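Local coordinates for protein 2,3-dehydroadipyl-CoA hydratase (Escherichia coli, PDB 4FZW) that catalyses the reversible hydration of 2,3-dehydroadipyl-CoA to 3-hydroxyadipyl-CoA in the breakdown of phenylacetate, at residues Leu29-Leu34 with Asp82-Leu87; Gln36-Leu41 with Trp88-Ala93. One frame throughout, in Å; residues are numbered along the deposited sequence.

Contact 1: residues Leu29-Leu34 with Asp82-Leu87; sequences LNNALL and DTRPQL
Arg84 reaches Leu29 and Asn31 through a side chain that is bent at chi3 (110°), which turns NE. On the other helix, Leu34 has CG anti to its backbone N (chi1 -159°), facing Leu87. The edge of the guanidinium meets the backbone of 29-31. Arg84 NH2 donates to Leu29 O at 2.9 Å. The donor stands above the carbonyl plane. Arg84 NH1 comes within 3.1 Å of Asn31 N, but both are donors and do not bond each other. Glu70 reconciles them: its carboxylate accepts from Asn31 N and forms a long, weak ion pair with Arg84 NH1. Leu34 CD2 lies over the centre of one guanidinium face of Arg84, 4.0 Å above the plane. The amide of Asn31 is turned steeply to the guanidinium, and its OD1 rests 3.7 Å from Thr83 CG2. Deeper in, Leu34 CD2 packs against Leu87 CD1 at 3.8 Å. An alanine in place of Arg84 would probably leave Leu29 O without this donor and open a gap beneath Leu34 CD2. Asp82 OD1 accepts from Arg84 N at 2.9 Å in a nearly straight bond, a capping bond at the start of the helix. It holds the backbone from which the arginine projects. The other carboxylate oxygen of Asp82 forms a salt bridge with Lys74. Arg84 NE binds a glycerol, probably from the crystallisation liquor, which may mark a pocket. The whole is a pairing of two helix starts within the crotonase fold, with an arginine from one bound to the backbone that leads into the other.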
# COMPACT_ATOMS: atom_id res chain seq x y z
N LEU B 29 -0.83 30.01 14.41
CA LEU B 29 0.05 29.01 15.01
C LEU B 29 1.49 29.45 14.95
O LEU B 29 2.11 29.40 13.91
CB LEU B 29 -0.13 27.65 14.33
CG LEU B 29 -1.49 27.02 14.61
CD1 LEU B 29 -1.62 25.71 13.88
CD2 LEU B 29 -1.65 26.83 16.10
N ASN B 30 1.99 29.92 16.07
CA ASN B 30 3.42 30.20 16.22
C ASN B 30 4.24 28.92 16.28
O ASN B 30 3.75 27.85 16.65
CB ASN B 30 3.70 30.99 17.50
CG ASN B 30 3.87 32.46 17.24
OD1 ASN B 30 3.94 32.89 16.09
ND2 ASN B 30 3.98 33.24 18.31
N ASN B 31 5.51 29.06 15.93
CA ASN B 31 6.47 28.03 16.24
C ASN B 31 6.44 27.70 17.73
O ASN B 31 6.33 26.54 18.14
CB ASN B 31 7.86 28.52 15.87
CG ASN B 31 8.62 27.52 15.03
OD1 ASN B 31 8.57 26.31 15.27
ND2 ASN B 31 9.34 28.03 14.03
N ALA B 32 6.52 28.75 18.55
CA ALA B 32 6.46 28.57 19.99
C ALA B 32 5.13 27.97 20.40
O ALA B 32 5.11 27.08 21.24
CB ALA B 32 6.71 29.87 20.69
N LEU B 33 4.02 28.43 19.80
CA LEU B 33 2.69 27.92 20.16
C LEU B 33 2.56 26.45 19.78
O LEU B 33 2.23 25.59 20.60
CB LEU B 33 1.59 28.76 19.50
CG LEU B 33 0.12 28.42 19.82
CD1 LEU B 33 -0.11 28.23 21.32
CD2 LEU B 33 -0.83 29.48 19.25
N LEU B 34 2.86 26.16 18.52
CA LEU B 34 3.01 24.79 18.08
C LEU B 34 3.84 23.93 19.04
O LEU B 34 3.42 22.83 19.41
CB LEU B 34 3.66 24.77 16.71
CG LEU B 34 3.39 23.49 15.96
CD1 LEU B 34 1.89 23.34 15.79
CD2 LEU B 34 4.11 23.49 14.62
N ASP B 82 13.79 22.58 8.41
CA ASP B 82 12.83 23.15 9.36
C ASP B 82 12.39 22.16 10.44
O ASP B 82 12.22 20.97 10.19
CB ASP B 82 11.59 23.66 8.61
CG ASP B 82 10.70 24.54 9.47
OD1 ASP B 82 10.82 24.51 10.71
OD2 ASP B 82 9.85 25.25 8.90
N THR B 83 12.19 22.69 11.65
CA THR B 83 11.76 21.89 12.80
C THR B 83 10.28 21.52 12.76
O THR B 83 9.89 20.46 13.24
CB THR B 83 12.04 22.64 14.12
OG1 THR B 83 11.71 21.80 15.23
CG2 THR B 83 11.20 23.93 14.19
N ARG B 84 9.48 22.41 12.18
CA ARG B 84 8.01 22.33 12.24
C ARG B 84 7.38 20.98 11.85
O ARG B 84 6.47 20.51 12.53
CB ARG B 84 7.38 23.44 11.40
CG ARG B 84 7.11 24.73 12.17
CD ARG B 84 6.56 25.79 11.24
NE ARG B 84 5.15 26.07 11.50
CZ ARG B 84 4.73 26.89 12.45
NH1 ARG B 84 5.62 27.51 13.23
NH2 ARG B 84 3.43 27.10 12.63
N PRO B 85 7.86 20.37 10.76
CA PRO B 85 7.24 19.10 10.34
C PRO B 85 7.27 17.99 11.38
O PRO B 85 6.32 17.20 11.44
CB PRO B 85 8.05 18.74 9.10
CG PRO B 85 8.35 20.10 8.49
CD PRO B 85 8.65 20.97 9.68
N GLN B 86 8.30 17.94 12.21
CA GLN B 86 8.40 16.90 13.23
C GLN B 86 7.49 17.21 14.42
O GLN B 86 7.08 16.31 15.15
CB GLN B 86 9.85 16.77 13.72
CG GLN B 86 10.28 18.00 14.52
CD GLN B 86 11.70 17.93 15.05
OE1 GLN B 86 12.54 17.16 14.57
NE2 GLN B 86 11.97 18.76 16.06
N LEU B 87 7.17 18.49 14.62
CA LEU B 87 6.18 18.88 15.64
C LEU B 87 4.79 18.41 15.22
O LEU B 87 4.04 17.83 16.02
CB LEU B 87 6.18 20.38 15.87
CG LEU B 87 7.50 21.04 16.24
CD1 LEU B 87 7.27 22.51 16.58
CD2 LEU B 87 8.14 20.30 17.41

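Contact 2: residues Gln36-Leu41 with Trp88-Ala93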
# COMPACT_ATOMS: atom_id res chain seq x y z
N GLN B 36 4.63 24.46 22.22
CA GLN B 36 3.89 24.38 23.47
C GLN B 36 2.82 23.28 23.41
O GLN B 36 2.79 22.40 24.27
CB GLN B 36 3.23 25.73 23.80
CG GLN B 36 2.66 25.83 25.20
CD GLN B 36 3.70 25.54 26.27
OE1 GLN B 36 4.74 26.19 26.33
NE2 GLN B 36 3.42 24.57 27.12
N LEU B 37 1.97 23.36 22.38
CA LEU B 37 0.94 22.37 22.10
C LEU B 37 1.50 20.94 22.10
O LEU B 37 0.92 20.03 22.72
CB LEU B 37 0.27 22.67 20.76
CG LEU B 37 -0.96 21.88 20.34
CD1 LEU B 37 -2.12 22.24 21.24
CD2 LEU B 37 -1.31 22.15 18.89
N VAL B 38 2.62 20.74 21.42
CA VAL B 38 3.27 19.44 21.43
C VAL B 38 3.64 19.00 22.85
O VAL B 38 3.50 17.83 23.19
CB VAL B 38 4.55 19.41 20.54
CG1 VAL B 38 5.43 18.21 20.87
CG2 VAL B 38 4.19 19.44 19.06
N ASN B 39 4.14 19.92 23.66
CA ASN B 39 4.60 19.51 24.99
C ASN B 39 3.43 19.15 25.88
O ASN B 39 3.51 18.20 26.65
CB ASN B 39 5.51 20.56 25.65
CG ASN B 39 6.83 20.72 24.91
OD1 ASN B 39 7.32 19.79 24.29
ND2 ASN B 39 7.40 21.92 24.97
N GLU B 40 2.34 19.91 25.74
CA GLU B 40 1.11 19.67 26.49
C GLU B 40 0.55 18.27 26.20
O GLU B 40 0.29 17.48 27.12
CB GLU B 40 0.06 20.74 26.16
CG GLU B 40 0.37 22.17 26.62
CD GLU B 40 0.51 22.29 28.13
OE1 GLU B 40 0.11 21.35 28.87
OE2 GLU B 40 1.03 23.33 28.57
N LEU B 41 0.36 17.96 24.92
CA LEU B 41 -0.17 16.66 24.52
C LEU B 41 0.76 15.50 24.84
O LEU B 41 0.30 14.42 25.23
CB LEU B 41 -0.48 16.64 23.02
CG LEU B 41 -1.56 17.58 22.53
CD1 LEU B 41 -1.64 17.48 21.02
CD2 LEU B 41 -2.91 17.26 23.21
N TRP B 88 4.45 18.63 13.96
CA TRP B 88 3.21 18.09 13.39
C TRP B 88 3.11 16.56 13.56
O TRP B 88 2.04 16.06 13.93
CB TRP B 88 3.05 18.50 11.91
CG TRP B 88 2.70 19.98 11.75
CD1 TRP B 88 3.56 21.01 11.53
CD2 TRP B 88 1.39 20.56 11.84
NE1 TRP B 88 2.87 22.20 11.46
CE2 TRP B 88 1.53 21.95 11.65
CE3 TRP B 88 0.10 20.04 12.06
CZ2 TRP B 88 0.44 22.83 11.67
CZ3 TRP B 88 -0.99 20.92 12.07
CH2 TRP B 88 -0.80 22.30 11.88
N ALA B 89 4.20 15.82 13.33
CA ALA B 89 4.15 14.36 13.49
C ALA B 89 4.08 13.97 14.95
O ALA B 89 3.52 12.94 15.29
CB ALA B 89 5.34 13.66 12.81
N ARG B 90 4.63 14.80 15.82
CA ARG B 90 4.49 14.52 17.25
C ARG B 90 3.07 14.79 17.73
O ARG B 90 2.59 14.09 18.61
CB ARG B 90 5.53 15.29 18.09
CG ARG B 90 6.93 14.70 17.99
CD ARG B 90 7.98 15.73 18.33
NE ARG B 90 8.06 15.96 19.76
CZ ARG B 90 9.03 16.66 20.34
NH1 ARG B 90 10.00 17.18 19.60
NH2 ARG B 90 9.01 16.84 21.65
N LEU B 91 2.41 15.79 17.16
CA LEU B 91 0.98 16.06 17.46
C LEU B 91 0.11 14.87 17.10
O LEU B 91 -0.71 14.42 17.90
CB LEU B 91 0.44 17.29 16.71
CG LEU B 91 0.98 18.69 16.95
CD1 LEU B 91 0.28 19.66 16.01
CD2 LEU B 91 0.80 19.10 18.40
N GLN B 92 0.31 14.37 15.88
CA GLN B 92 -0.43 13.23 15.36
C GLN B 92 -0.16 11.94 16.11
O GLN B 92 -0.94 11.01 16.04
CB GLN B 92 -0.10 13.03 13.88
CG GLN B 92 -0.33 11.59 13.43
CD GLN B 92 -0.17 11.43 11.95
OE1 GLN B 92 -1.15 11.51 11.20
NE2 GLN B 92 1.08 11.18 11.51
N ALA B 93 0.95 11.87 16.83
CA ALA B 93 1.32 10.66 17.54
C ALA B 93 0.66 10.62 18.91
O ALA B 93 0.72 9.62 19.63
CB ALA B 93 2.85 10.55 17.65
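Val38 and Leu91 mark the nearest approach of the two backbones, with their CA atoms 5.7 Å apart. The helical segments 36-41 and 88-92 run in nearly the same direction. Their axes cross at 28° and come within 9.3 Å of each other. Leu91 carries most of the packing. Its CG is anti to the carbonyl carbon (chi1 -64°), and the methyl CD2 beyond it is met by three side chains of the other helix. Val38 CG2 is the closest of these, 3.5 Å from Leu91 CD2. Leu37 CD2 lies 3.7 Å from Leu91 CD2, and Leu41 CD1 lies 3.9 Å from the same Leu91 CD2. The side chains of Leu37 and Val38 each cross Leu91 at about a right angle, while Leu41 comes in at a slant. The other methyl of Leu91, CD1, lies over one face of the Trp88 ring, offset toward the rim. Val38 uses its two branches for different partners. CG2 serves the leucine, and Val38 CG1 touches Arg90 NE at 3.6 Å. Arg90 thus lays the outer part of its chain across the valine, at about a right angle to it. Its charge is met one turn beyond Val38, where Glu42, just past segment 36-41, forms a salt bridge with NE. Around this buried packing, Leu37 and Leu41 also rest on Leu18 of strand 15-20. Leu37 touches Leu113, and Leu91 touches Leu116, both on helix 109-116. The helix pair thus packs against both strand 15-20 and helix 109-116.

From the N terminus, the chain leaves strand 15-20; 29-34, in contact 1, leads into helix 31-46, and 36-41, in contact 2, lies within it. It then passes through strand 52-56 and two short helices. Next, 82-87 leads into helix 84-92 and closes a loop of 47 residues at contact 1, and 88-93 closes one of 46 at contact 2. The two closures cross, since their segments alternate. Both join the same helices in the same order, as suits a nearly parallel pair. Their centres are 9 Å apart, and Leu34 CD2 packs on Trp88 NE1 where they meet. Contact 1 ties the helix starts; contact 2 continues the seam inward.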